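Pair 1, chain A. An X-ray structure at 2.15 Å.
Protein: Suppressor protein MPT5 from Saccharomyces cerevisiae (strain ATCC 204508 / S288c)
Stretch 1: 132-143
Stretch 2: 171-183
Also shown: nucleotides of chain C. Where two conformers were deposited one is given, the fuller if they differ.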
# COMPACT_ATOMS: atom_id res chain seq x y z
N VAL A 132 -7.14 -3.91 -15.48
CA VAL A 132 -6.44 -4.20 -14.23
C VAL A 132 -6.36 -2.97 -13.33
O VAL A 132 -6.58 -3.05 -12.12
CB VAL A 132 -5.01 -4.76 -14.47
CG1 VAL A 132 -4.29 -4.96 -13.14
CG2 VAL A 132 -5.07 -6.08 -15.22
N VAL A 133 -6.05 -1.82 -13.93
CA VAL A 133 -6.05 -0.55 -13.19
C VAL A 133 -7.43 -0.32 -12.57
O VAL A 133 -7.54 0.03 -11.40
CB VAL A 133 -5.66 0.63 -14.09
CG1 VAL A 133 -5.90 1.95 -13.38
CG2 VAL A 133 -4.20 0.53 -14.51
N THR A 134 -8.46 -0.53 -13.38
CA THR A 134 -9.84 -0.43 -12.91
C THR A 134 -10.11 -1.34 -11.71
O THR A 134 -10.72 -0.91 -10.73
CB THR A 134 -10.83 -0.74 -14.05
OG1 THR A 134 -10.79 0.33 -15.01
CG2 THR A 134 -12.24 -0.88 -13.52
N LEU A 135 -9.63 -2.58 -11.78
CA LEU A 135 -9.77 -3.52 -10.67
C LEU A 135 -9.09 -3.00 -9.39
O LEU A 135 -9.64 -3.11 -8.30
CB LEU A 135 -9.20 -4.88 -11.05
CG LEU A 135 -10.03 -5.69 -12.05
CD1 LEU A 135 -9.46 -7.08 -12.23
CD2 LEU A 135 -11.47 -5.76 -11.59
N ILE A 136 -7.88 -2.46 -9.55
CA ILE A 136 -7.11 -1.95 -8.42
C ILE A 136 -7.87 -0.85 -7.68
O ILE A 136 -7.85 -0.78 -6.45
CB ILE A 136 -5.73 -1.42 -8.89
CG1 ILE A 136 -4.85 -2.58 -9.36
CG2 ILE A 136 -5.02 -0.66 -7.78
CD1 ILE A 136 -3.55 -2.15 -10.01
N ASN A 137 -8.57 -0.00 -8.43
CA ASN A 137 -9.32 1.11 -7.86
C ASN A 137 -10.79 0.82 -7.58
O ASN A 137 -11.47 1.61 -6.93
CB ASN A 137 -9.20 2.35 -8.75
CG ASN A 137 -7.83 2.98 -8.69
OD1 ASN A 137 -7.05 2.71 -7.78
ND2 ASN A 137 -7.52 3.84 -9.66
N ASP A 138 -11.29 -0.31 -8.08
CA ASP A 138 -12.71 -0.61 -7.96
C ASP A 138 -13.13 -1.00 -6.54
O ASP A 138 -12.42 -1.74 -5.85
CB ASP A 138 -13.13 -1.71 -8.95
CG ASP A 138 -14.62 -1.98 -8.93
OD1 ASP A 138 -15.38 -1.21 -9.56
OD2 ASP A 138 -15.03 -2.96 -8.28
N LEU A 139 -14.29 -0.49 -6.13
CA LEU A 139 -14.88 -0.76 -4.82
C LEU A 139 -14.90 -2.25 -4.48
O LEU A 139 -14.63 -2.64 -3.34
CB LEU A 139 -16.30 -0.19 -4.79
CG LEU A 139 -17.20 -0.50 -3.60
CD1 LEU A 139 -16.61 0.07 -2.32
CD2 LEU A 139 -18.60 0.05 -3.84
N ASN A 140 -15.23 -3.09 -5.46
CA ASN A 140 -15.29 -4.53 -5.26
C ASN A 140 -14.01 -5.24 -5.69
O ASN A 140 -13.53 -6.14 -5.00
CB ASN A 140 -16.49 -5.11 -6.01
CG ASN A 140 -17.81 -4.63 -5.47
OD1 ASN A 140 -18.06 -4.70 -4.27
ND2 ASN A 140 -18.66 -4.10 -6.35
N GLY A 141 -13.46 -4.82 -6.82
CA GLY A 141 -12.30 -5.46 -7.40
C GLY A 141 -11.02 -5.38 -6.59
O GLY A 141 -10.20 -6.30 -6.63
N ASN A 142 -10.84 -4.29 -5.85
CA ASN A 142 -9.59 -4.09 -5.11
C ASN A 142 -9.39 -5.17 -4.04
O ASN A 142 -8.26 -5.46 -3.66
CB ASN A 142 -9.51 -2.68 -4.51
CG ASN A 142 -10.26 -2.55 -3.19
OD1 ASN A 142 -9.68 -2.73 -2.11
ND2 ASN A 142 -11.55 -2.24 -3.26
N HIS A 143 -10.48 -5.77 -3.59
CA HIS A 143 -10.40 -6.85 -2.60
C HIS A 143 -9.86 -8.13 -3.23
O HIS A 143 -9.14 -8.90 -2.58
CB HIS A 143 -11.77 -7.10 -1.97
CG HIS A 143 -12.30 -5.94 -1.19
ND1 HIS A 143 -11.78 -5.55 0.03
CD2 HIS A 143 -13.32 -5.09 -1.44
CE1 HIS A 143 -12.44 -4.51 0.48
NE2 HIS A 143 -13.39 -4.20 -0.40
N ILE A 171 0.12 7.31 -11.24
CA ILE A 171 -0.69 8.42 -10.76
C ILE A 171 -2.13 7.95 -10.49
O ILE A 171 -2.66 8.13 -9.39
CB ILE A 171 -0.72 9.58 -11.77
CG1 ILE A 171 0.69 10.11 -12.02
CG2 ILE A 171 -1.62 10.71 -11.27
CD1 ILE A 171 1.23 10.94 -10.87
N THR A 172 -2.74 7.35 -11.51
CA THR A 172 -4.11 6.87 -11.44
C THR A 172 -4.35 6.01 -10.19
O THR A 172 -5.40 6.10 -9.55
CB THR A 172 -4.48 6.04 -12.69
OG1 THR A 172 -4.11 6.77 -13.87
CG2 THR A 172 -5.98 5.74 -12.72
N ILE A 173 -3.35 5.21 -9.84
CA ILE A 173 -3.42 4.32 -8.70
C ILE A 173 -3.08 4.99 -7.36
O ILE A 173 -3.84 4.88 -6.40
CB ILE A 173 -2.52 3.08 -8.93
CG1 ILE A 173 -3.13 2.19 -10.00
CG2 ILE A 173 -2.31 2.31 -7.63
CD1 ILE A 173 -2.14 1.24 -10.66
N SER A 174 -1.95 5.69 -7.30
CA SER A 174 -1.46 6.27 -6.04
C SER A 174 -2.35 7.39 -5.51
O SER A 174 -2.38 7.64 -4.30
CB SER A 174 -0.03 6.79 -6.20
OG SER A 174 0.86 5.76 -6.58
N THR A 175 -3.05 8.08 -6.41
CA THR A 175 -3.89 9.20 -6.02
C THR A 175 -5.35 8.79 -5.84
O THR A 175 -6.24 9.63 -5.72
CB THR A 175 -3.83 10.35 -7.04
OG1 THR A 175 -4.42 9.92 -8.28
CG2 THR A 175 -2.38 10.76 -7.29
N HIS A 176 -5.58 7.48 -5.82
CA HIS A 176 -6.92 6.96 -5.59
C HIS A 176 -7.06 6.39 -4.18
O HIS A 176 -6.14 5.76 -3.65
CB HIS A 176 -7.27 5.89 -6.64
CG HIS A 176 -8.70 5.48 -6.64
ND1 HIS A 176 -9.22 4.58 -5.72
CD2 HIS A 176 -9.73 5.82 -7.44
CE1 HIS A 176 -10.50 4.40 -5.95
NE2 HIS A 176 -10.84 5.14 -7.00
N LYS A 177 -8.22 6.63 -3.58
CA LYS A 177 -8.55 6.20 -2.22
C LYS A 177 -8.26 4.71 -1.96
O LYS A 177 -7.68 4.35 -0.93
CB LYS A 177 -10.02 6.48 -1.96
CG LYS A 177 -10.50 6.26 -0.54
CD LYS A 177 -11.99 5.97 -0.52
CE LYS A 177 -12.74 6.72 -1.62
NZ LYS A 177 -14.13 6.21 -1.84
N HIS A 178 -8.67 3.86 -2.90
CA HIS A 178 -8.47 2.42 -2.77
C HIS A 178 -7.13 1.98 -3.33
O HIS A 178 -6.43 1.16 -2.73
CB HIS A 178 -9.61 1.66 -3.47
CG HIS A 178 -10.97 1.97 -2.93
ND1 HIS A 178 -12.11 1.92 -3.70
CD2 HIS A 178 -11.38 2.32 -1.69
CE1 HIS A 178 -13.15 2.23 -2.96
NE2 HIS A 178 -12.74 2.48 -1.73
N GLY A 179 -6.77 2.53 -4.49
CA GLY A 179 -5.51 2.18 -5.14
C GLY A 179 -4.28 2.40 -4.28
O GLY A 179 -3.35 1.60 -4.33
N CYS A 180 -4.28 3.47 -3.50
CA CYS A 180 -3.17 3.79 -2.61
C CYS A 180 -2.95 2.69 -1.57
O CYS A 180 -1.82 2.34 -1.22
CB CYS A 180 -3.44 5.12 -1.91
SG CYS A 180 -2.16 5.65 -0.76
N CYS A 181 -4.06 2.14 -1.07
CA CYS A 181 -4.00 1.07 -0.08
C CYS A 181 -3.51 -0.24 -0.70
O CYS A 181 -2.69 -0.94 -0.11
CB CYS A 181 -5.37 0.87 0.57
SG CYS A 181 -5.92 2.28 1.56
N VAL A 182 -4.02 -0.56 -1.88
CA VAL A 182 -3.60 -1.75 -2.61
C VAL A 182 -2.10 -1.72 -2.89
O VAL A 182 -1.39 -2.72 -2.68
CB VAL A 182 -4.36 -1.89 -3.95
CG1 VAL A 182 -3.86 -3.09 -4.73
CG2 VAL A 182 -5.86 -1.99 -3.70
N LEU A 183 -1.61 -0.57 -3.35
CA LEU A 183 -0.21 -0.40 -3.70
C LEU A 183 0.71 -0.62 -2.50
O LEU A 183 1.78 -1.21 -2.63
CB LEU A 183 0.03 0.99 -4.30
CG LEU A 183 1.43 1.28 -4.85
CD1 LEU A 183 1.83 0.22 -5.87
CD2 LEU A 183 1.50 2.66 -5.46
P U C 6 -13.70 1.96 6.07
OP1 U C 6 -14.22 3.29 6.48
OP2 U C 6 -13.80 0.80 7.00
O5' U C 6 -14.38 1.53 4.69
C5' U C 6 -14.62 2.48 3.66
C4' U C 6 -14.98 1.80 2.35
O4' U C 6 -13.77 1.59 1.57
C3' U C 6 -15.66 0.44 2.48
O3' U C 6 -16.61 0.28 1.43
C2' U C 6 -14.50 -0.54 2.25
O2' U C 6 -14.88 -1.81 1.78
C1' U C 6 -13.67 0.22 1.22
N1 U C 6 -12.25 -0.17 1.18
C2 U C 6 -11.83 -0.90 0.07
O2 U C 6 -12.60 -1.21 -0.82
N3 U C 6 -10.50 -1.25 0.06
C4 U C 6 -9.56 -0.94 1.03
O4 U C 6 -8.40 -1.33 0.89
C5 U C 6 -10.08 -0.18 2.14
C6 U C 6 -11.37 0.17 2.18
P U C 7 -18.17 0.02 1.79
OP1 U C 7 -18.96 0.08 0.52
OP2 U C 7 -18.53 0.93 2.90
O5' U C 7 -18.19 -1.48 2.32
C5' U C 7 -19.38 -2.06 2.85
C4' U C 7 -19.09 -3.20 3.81
O4' U C 7 -18.84 -4.42 3.06
C3' U C 7 -17.88 -3.00 4.72
O3' U C 7 -18.12 -3.62 5.99
C2' U C 7 -16.79 -3.77 3.99
O2' U C 7 -15.71 -4.19 4.79
C1' U C 7 -17.59 -4.95 3.44
N1 U C 7 -16.99 -5.63 2.28
C2 U C 7 -16.36 -6.85 2.51
O2 U C 7 -16.27 -7.35 3.62
N3 U C 7 -15.82 -7.45 1.40
C4 U C 7 -15.87 -6.98 0.10
O4 U C 7 -15.34 -7.65 -0.79
C5 U C 7 -16.55 -5.72 -0.05
C6 U C 7 -17.08 -5.11 1.01
P U C 5 -10.64 7.52 6.12
OP1 U C 5 -12.10 7.75 6.04
OP2 U C 5 -9.93 7.68 7.41
O5' U C 5 -10.36 6.04 5.61
C5' U C 5 -11.10 5.48 4.52
C4' U C 5 -11.10 3.97 4.57
O4' U C 5 -9.77 3.47 4.24
C3' U C 5 -11.47 3.36 5.92
O3' U C 5 -12.15 2.12 5.69
C2' U C 5 -10.10 3.06 6.52
O2' U C 5 -10.09 2.08 7.54
C1' U C 5 -9.33 2.61 5.28
N1 U C 5 -7.87 2.70 5.41
C2 U C 5 -7.13 1.61 4.97
O2 U C 5 -7.66 0.62 4.48
N3 U C 5 -5.77 1.73 5.11
C4 U C 5 -5.09 2.80 5.64
O4 U C 5 -3.85 2.77 5.71
C5 U C 5 -5.92 3.88 6.08
C6 U C 5 -7.25 3.81 5.95

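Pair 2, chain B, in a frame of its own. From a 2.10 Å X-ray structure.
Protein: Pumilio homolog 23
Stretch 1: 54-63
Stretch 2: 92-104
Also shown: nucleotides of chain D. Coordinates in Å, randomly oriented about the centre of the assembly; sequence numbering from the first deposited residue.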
# COMPACT_ATOMS: atom_id res chain seq x y z
N ARG B 54 -13.51 26.62 -28.21
CA ARG B 54 -13.56 27.21 -26.88
C ARG B 54 -13.42 26.14 -25.82
O ARG B 54 -14.02 26.23 -24.74
CB ARG B 54 -14.83 28.02 -26.68
CG ARG B 54 -16.01 27.39 -27.31
CD ARG B 54 -17.16 28.36 -27.31
NE ARG B 54 -18.42 27.64 -27.41
CZ ARG B 54 -19.59 28.16 -27.08
NH1 ARG B 54 -19.66 29.41 -26.62
NH2 ARG B 54 -20.69 27.43 -27.20
N GLU B 55 -12.64 25.10 -26.13
CA GLU B 55 -12.41 24.02 -25.18
C GLU B 55 -11.89 24.54 -23.84
O GLU B 55 -12.34 24.10 -22.78
CB GLU B 55 -11.43 23.02 -25.79
CG GLU B 55 -12.00 22.26 -26.99
CD GLU B 55 -11.84 22.99 -28.32
OE1 GLU B 55 -11.43 24.18 -28.34
OE2 GLU B 55 -12.13 22.37 -29.36
N TYR B 56 -10.96 25.50 -23.86
CA TYR B 56 -10.38 25.97 -22.60
C TYR B 56 -11.43 26.68 -21.76
O TYR B 56 -11.54 26.43 -20.55
CB TYR B 56 -9.19 26.90 -22.85
CG TYR B 56 -8.72 27.55 -21.55
CD1 TYR B 56 -7.92 26.84 -20.66
CD2 TYR B 56 -9.10 28.84 -21.21
CE1 TYR B 56 -7.50 27.41 -19.47
CE2 TYR B 56 -8.69 29.42 -20.01
CZ TYR B 56 -7.89 28.69 -19.15
OH TYR B 56 -7.47 29.23 -17.96
N GLU B 57 -12.20 27.58 -22.38
CA GLU B 57 -13.19 28.36 -21.66
C GLU B 57 -14.25 27.46 -21.05
O GLU B 57 -14.66 27.65 -19.90
CB GLU B 57 -13.84 29.39 -22.60
CG GLU B 57 -12.93 30.49 -23.10
CD GLU B 57 -11.82 30.01 -24.04
OE1 GLU B 57 -11.99 28.95 -24.69
OE2 GLU B 57 -10.78 30.69 -24.12
N ILE B 58 -14.70 26.45 -21.80
CA ILE B 58 -15.76 25.61 -21.27
C ILE B 58 -15.22 24.64 -20.21
O ILE B 58 -15.85 24.44 -19.16
CB ILE B 58 -16.47 24.87 -22.42
CG1 ILE B 58 -17.23 25.91 -23.26
CG2 ILE B 58 -17.42 23.80 -21.86
CD1 ILE B 58 -17.56 25.46 -24.64
N ALA B 59 -14.05 24.05 -20.45
CA ALA B 59 -13.52 23.06 -19.52
C ALA B 59 -13.09 23.67 -18.20
O ALA B 59 -13.04 22.98 -17.18
CB ALA B 59 -12.33 22.33 -20.15
N THR B 60 -12.73 24.95 -18.19
CA THR B 60 -12.32 25.59 -16.95
C THR B 60 -13.46 26.37 -16.30
O THR B 60 -13.24 27.01 -15.26
CB THR B 60 -11.13 26.52 -17.19
OG1 THR B 60 -11.51 27.55 -18.10
CG2 THR B 60 -9.93 25.72 -17.77
N ASP B 61 -14.66 26.33 -16.87
CA ASP B 61 -15.76 27.02 -16.20
C ASP B 61 -16.14 26.28 -14.93
O ASP B 61 -16.25 25.05 -14.93
CB ASP B 61 -16.97 27.14 -17.11
CG ASP B 61 -18.06 27.96 -16.47
OD1 ASP B 61 -17.93 29.19 -16.50
OD2 ASP B 61 -19.00 27.38 -15.87
N TYR B 62 -16.35 27.02 -13.83
CA TYR B 62 -16.54 26.34 -12.55
C TYR B 62 -17.84 25.55 -12.51
O TYR B 62 -17.95 24.62 -11.71
CB TYR B 62 -16.48 27.34 -11.39
CG TYR B 62 -17.72 28.21 -11.18
CD1 TYR B 62 -18.04 29.24 -12.06
CD2 TYR B 62 -18.54 28.03 -10.07
CE1 TYR B 62 -19.17 30.06 -11.85
CE2 TYR B 62 -19.65 28.84 -9.84
CZ TYR B 62 -19.96 29.85 -10.73
OH TYR B 62 -21.09 30.64 -10.49
N ILE B 63 -18.81 25.87 -13.36
CA ILE B 63 -20.05 25.10 -13.42
C ILE B 63 -20.06 24.14 -14.61
O ILE B 63 -20.29 22.94 -14.46
CB ILE B 63 -21.27 26.06 -13.45
CG1 ILE B 63 -21.48 26.61 -12.03
CG2 ILE B 63 -22.52 25.33 -13.99
CD1 ILE B 63 -22.52 27.68 -11.91
N PRO B 92 -2.55 21.44 -21.76
CA PRO B 92 -1.80 21.77 -20.53
C PRO B 92 -2.47 22.84 -19.68
O PRO B 92 -2.49 22.71 -18.45
CB PRO B 92 -0.43 22.24 -21.05
CG PRO B 92 -0.30 21.56 -22.37
CD PRO B 92 -1.69 21.58 -22.96
N ALA B 93 -3.03 23.88 -20.30
CA ALA B 93 -3.76 24.89 -19.53
C ALA B 93 -5.03 24.31 -18.92
O ALA B 93 -5.38 24.63 -17.77
CB ALA B 93 -4.09 26.08 -20.42
N ILE B 94 -5.75 23.47 -19.66
CA ILE B 94 -6.91 22.79 -19.06
C ILE B 94 -6.46 21.95 -17.87
O ILE B 94 -7.03 22.03 -16.77
CB ILE B 94 -7.64 21.94 -20.12
CG1 ILE B 94 -8.39 22.84 -21.12
CG2 ILE B 94 -8.64 20.98 -19.41
CD1 ILE B 94 -9.03 22.07 -22.27
N ALA B 95 -5.42 21.14 -18.07
CA ALA B 95 -4.97 20.20 -17.06
C ALA B 95 -4.45 20.89 -15.80
O ALA B 95 -4.48 20.28 -14.72
CB ALA B 95 -3.89 19.29 -17.65
N MET B 96 -3.98 22.13 -15.89
CA MET B 96 -3.45 22.83 -14.73
C MET B 96 -4.49 23.70 -14.05
O MET B 96 -4.16 24.44 -13.12
CB MET B 96 -2.23 23.66 -15.12
CG MET B 96 -1.03 22.77 -15.50
SD MET B 96 0.26 23.64 -16.43
CE MET B 96 0.85 24.77 -15.20
N ASP B 97 -5.75 23.61 -14.47
CA ASP B 97 -6.84 24.39 -13.90
C ASP B 97 -7.56 23.59 -12.81
O ASP B 97 -7.69 22.36 -12.91
CB ASP B 97 -7.82 24.79 -15.00
CG ASP B 97 -8.96 25.63 -14.48
OD1 ASP B 97 -8.76 26.84 -14.36
OD2 ASP B 97 -10.05 25.07 -14.22
N ARG B 98 -8.02 24.29 -11.77
CA ARG B 98 -8.67 23.60 -10.65
C ARG B 98 -9.92 22.84 -11.08
O ARG B 98 -10.22 21.79 -10.51
CB ARG B 98 -9.01 24.59 -9.54
CG ARG B 98 -9.96 25.68 -9.98
CD ARG B 98 -9.96 26.91 -9.06
NE ARG B 98 -10.83 27.94 -9.62
CZ ARG B 98 -12.09 28.13 -9.25
NH1 ARG B 98 -12.83 29.07 -9.83
NH2 ARG B 98 -12.63 27.38 -8.29
N SER B 99 -10.68 23.36 -12.06
CA SER B 99 -11.80 22.60 -12.63
C SER B 99 -11.39 21.83 -13.87
O SER B 99 -11.78 20.67 -14.05
CB SER B 99 -12.96 23.53 -12.99
OG SER B 99 -13.52 24.12 -11.83
N GLY B 100 -10.63 22.47 -14.76
CA GLY B 100 -10.30 21.83 -16.03
C GLY B 100 -9.54 20.53 -15.85
O GLY B 100 -9.66 19.63 -16.69
N SER B 101 -8.78 20.39 -14.76
CA SER B 101 -8.02 19.16 -14.57
C SER B 101 -8.94 17.94 -14.44
O SER B 101 -8.57 16.83 -14.84
CB SER B 101 -7.11 19.28 -13.34
OG SER B 101 -7.84 19.61 -12.17
N HIS B 102 -10.14 18.12 -13.87
CA HIS B 102 -11.07 17.00 -13.78
C HIS B 102 -11.69 16.67 -15.14
O HIS B 102 -12.00 15.51 -15.41
CB HIS B 102 -12.13 17.30 -12.72
CG HIS B 102 -11.55 17.58 -11.37
ND1 HIS B 102 -11.30 16.60 -10.43
CD2 HIS B 102 -11.10 18.74 -10.82
CE1 HIS B 102 -10.73 17.13 -9.37
NE2 HIS B 102 -10.60 18.43 -9.57
N VAL B 103 -11.85 17.69 -15.99
CA VAL B 103 -12.26 17.45 -17.38
C VAL B 103 -11.18 16.65 -18.11
O VAL B 103 -11.48 15.68 -18.82
CB VAL B 103 -12.53 18.79 -18.09
CG1 VAL B 103 -12.70 18.57 -19.59
CG2 VAL B 103 -13.76 19.51 -17.48
N ALA B 104 -9.92 17.06 -17.96
CA ALA B 104 -8.83 16.31 -18.59
C ALA B 104 -8.79 14.86 -18.10
O ALA B 104 -8.62 13.93 -18.89
CB ALA B 104 -7.50 17.01 -18.31
P G D 11 -9.01 22.98 -4.73
OP1 G D 11 -7.74 23.74 -4.93
OP2 G D 11 -9.65 22.95 -3.39
O5' G D 11 -10.00 23.58 -5.81
C5' G D 11 -11.41 23.41 -5.73
C4' G D 11 -12.02 23.70 -7.07
O4' G D 11 -11.98 22.49 -7.87
C3' G D 11 -13.48 24.16 -7.06
O3' G D 11 -13.72 25.03 -8.17
C2' G D 11 -14.22 22.86 -7.31
O2' G D 11 -15.52 23.03 -7.83
C1' G D 11 -13.28 22.17 -8.31
N9 G D 11 -13.45 20.72 -8.34
C8 G D 11 -13.23 19.82 -7.31
N7 G D 11 -13.55 18.58 -7.63
C5 G D 11 -14.02 18.68 -8.94
C6 G D 11 -14.51 17.68 -9.82
O6 G D 11 -14.63 16.47 -9.60
N1 G D 11 -14.89 18.21 -11.05
C2 G D 11 -14.80 19.54 -11.40
N2 G D 11 -15.21 19.88 -12.64
N3 G D 11 -14.34 20.49 -10.60
C4 G D 11 -13.98 19.99 -9.39
P G D 10 -5.79 18.33 -1.26
OP1 G D 10 -5.94 19.34 -0.20
OP2 G D 10 -6.39 16.98 -1.15
O5' G D 10 -6.37 18.92 -2.63
C5' G D 10 -5.89 20.14 -3.18
C4' G D 10 -6.64 20.48 -4.45
O4' G D 10 -6.35 19.45 -5.44
C3' G D 10 -8.17 20.51 -4.31
O3' G D 10 -8.73 21.47 -5.21
C2' G D 10 -8.57 19.13 -4.78
O2' G D 10 -9.90 19.03 -5.27
C1' G D 10 -7.55 18.87 -5.89
N9 G D 10 -7.38 17.45 -6.15
C8 G D 10 -7.29 16.46 -5.19
N7 G D 10 -7.24 15.26 -5.71
C5 G D 10 -7.32 15.47 -7.08
C6 G D 10 -7.29 14.55 -8.15
O6 G D 10 -7.20 13.32 -8.09
N1 G D 10 -7.38 15.17 -9.39
C2 G D 10 -7.47 16.53 -9.58
N2 G D 10 -7.54 16.95 -10.86
N3 G D 10 -7.50 17.40 -8.59
C4 G D 10 -7.42 16.81 -7.38
O HOH W 1 -11.54 27.28 -13.00
O HOH W 2 -15.90 23.39 -10.47

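In both pairs a helix ends and the chain turns, and this stretch packs against a helix-turn-helix segment; N, CA and C of 14 central residues superpose with an RMSD of 0.6 Å. The stretches come closest at matched positions, Asn A137 CA to Gly A179 CA at 4.8 Å in pair 1 and Thr B60 CA to Gly B100 CA at 4.4 Å in pair 2. At the matched glycines a CB would be obstructed: an ideal CB on Gly A179 would lie 2.2 Å from Asn A137 OD1, and one on Gly B100 would lie 3.1 Å from Thr B60 CG2 and clash with Ile B94 O of its own stretch at 2.6 Å. The first turn is held alike by the matched aspartates. Asp A138 OD2 accepts from Asn A140 N and Gly A141 N (both 2.8 Å), and Asp B61 OD2 from Ile B63 N (2.9 Å). In the second turn both have the cap, with different acceptors: His A176 ND1 accepts from His A178 N (3.0 Å) and, weakly, from Gly A179 N (3.4 Å), whereas matched Asp B97 OD2 accepts from Ser B99 N (2.8 Å) and Gly B100 N (2.7 Å).

The apolar layer has Ile A173 = Ile B94 and Val A182 = Val B103 in common but differs in their partner. Ile A136 packs on both, CD1 3.7 Å from Ile A173 CD1 and CG2 4.1 Å from Val A182 CG1, with CG2 also 4.0 Å from Ile A173 CG2; the single methyl CB of Ala B59 meets Ile B94 CD1 at 3.9 Å and Val B103 CG1 at 3.8 Å. Farther up the helix, Val A133 CG1 touches Thr A172 CG2 (3.8 Å), while at the matched positions Tyr B56 CE1 lies 3.8 Å from Ala B93 CB.

Polar contacts also differ. Asn A137 ND2 donates to Thr A172 O (3.1 Å), its CB sits over the His A176 ring face, 3.6 Å from the centroid, and its O accepts a weak bond from His A178 ND1 (3.3 Å). Pair 2 has no direct hydrogen bond between stretches: Thr B60 turns its OG1 back to Tyr B56 O (2.7 Å) and sets CG2 against Asp B97 CG (3.4 Å). Waters bridge the stretches in pair 2: water 1 lies within hydrogen-bonding distance of Thr B60 O (2.8 Å) and Asp B97 OD2 (2.9 Å), and water 2 links Tyr B62 O (2.7 Å) with Ser B99 OG (2.8 Å), where pair 1 has Leu A139 and His A178.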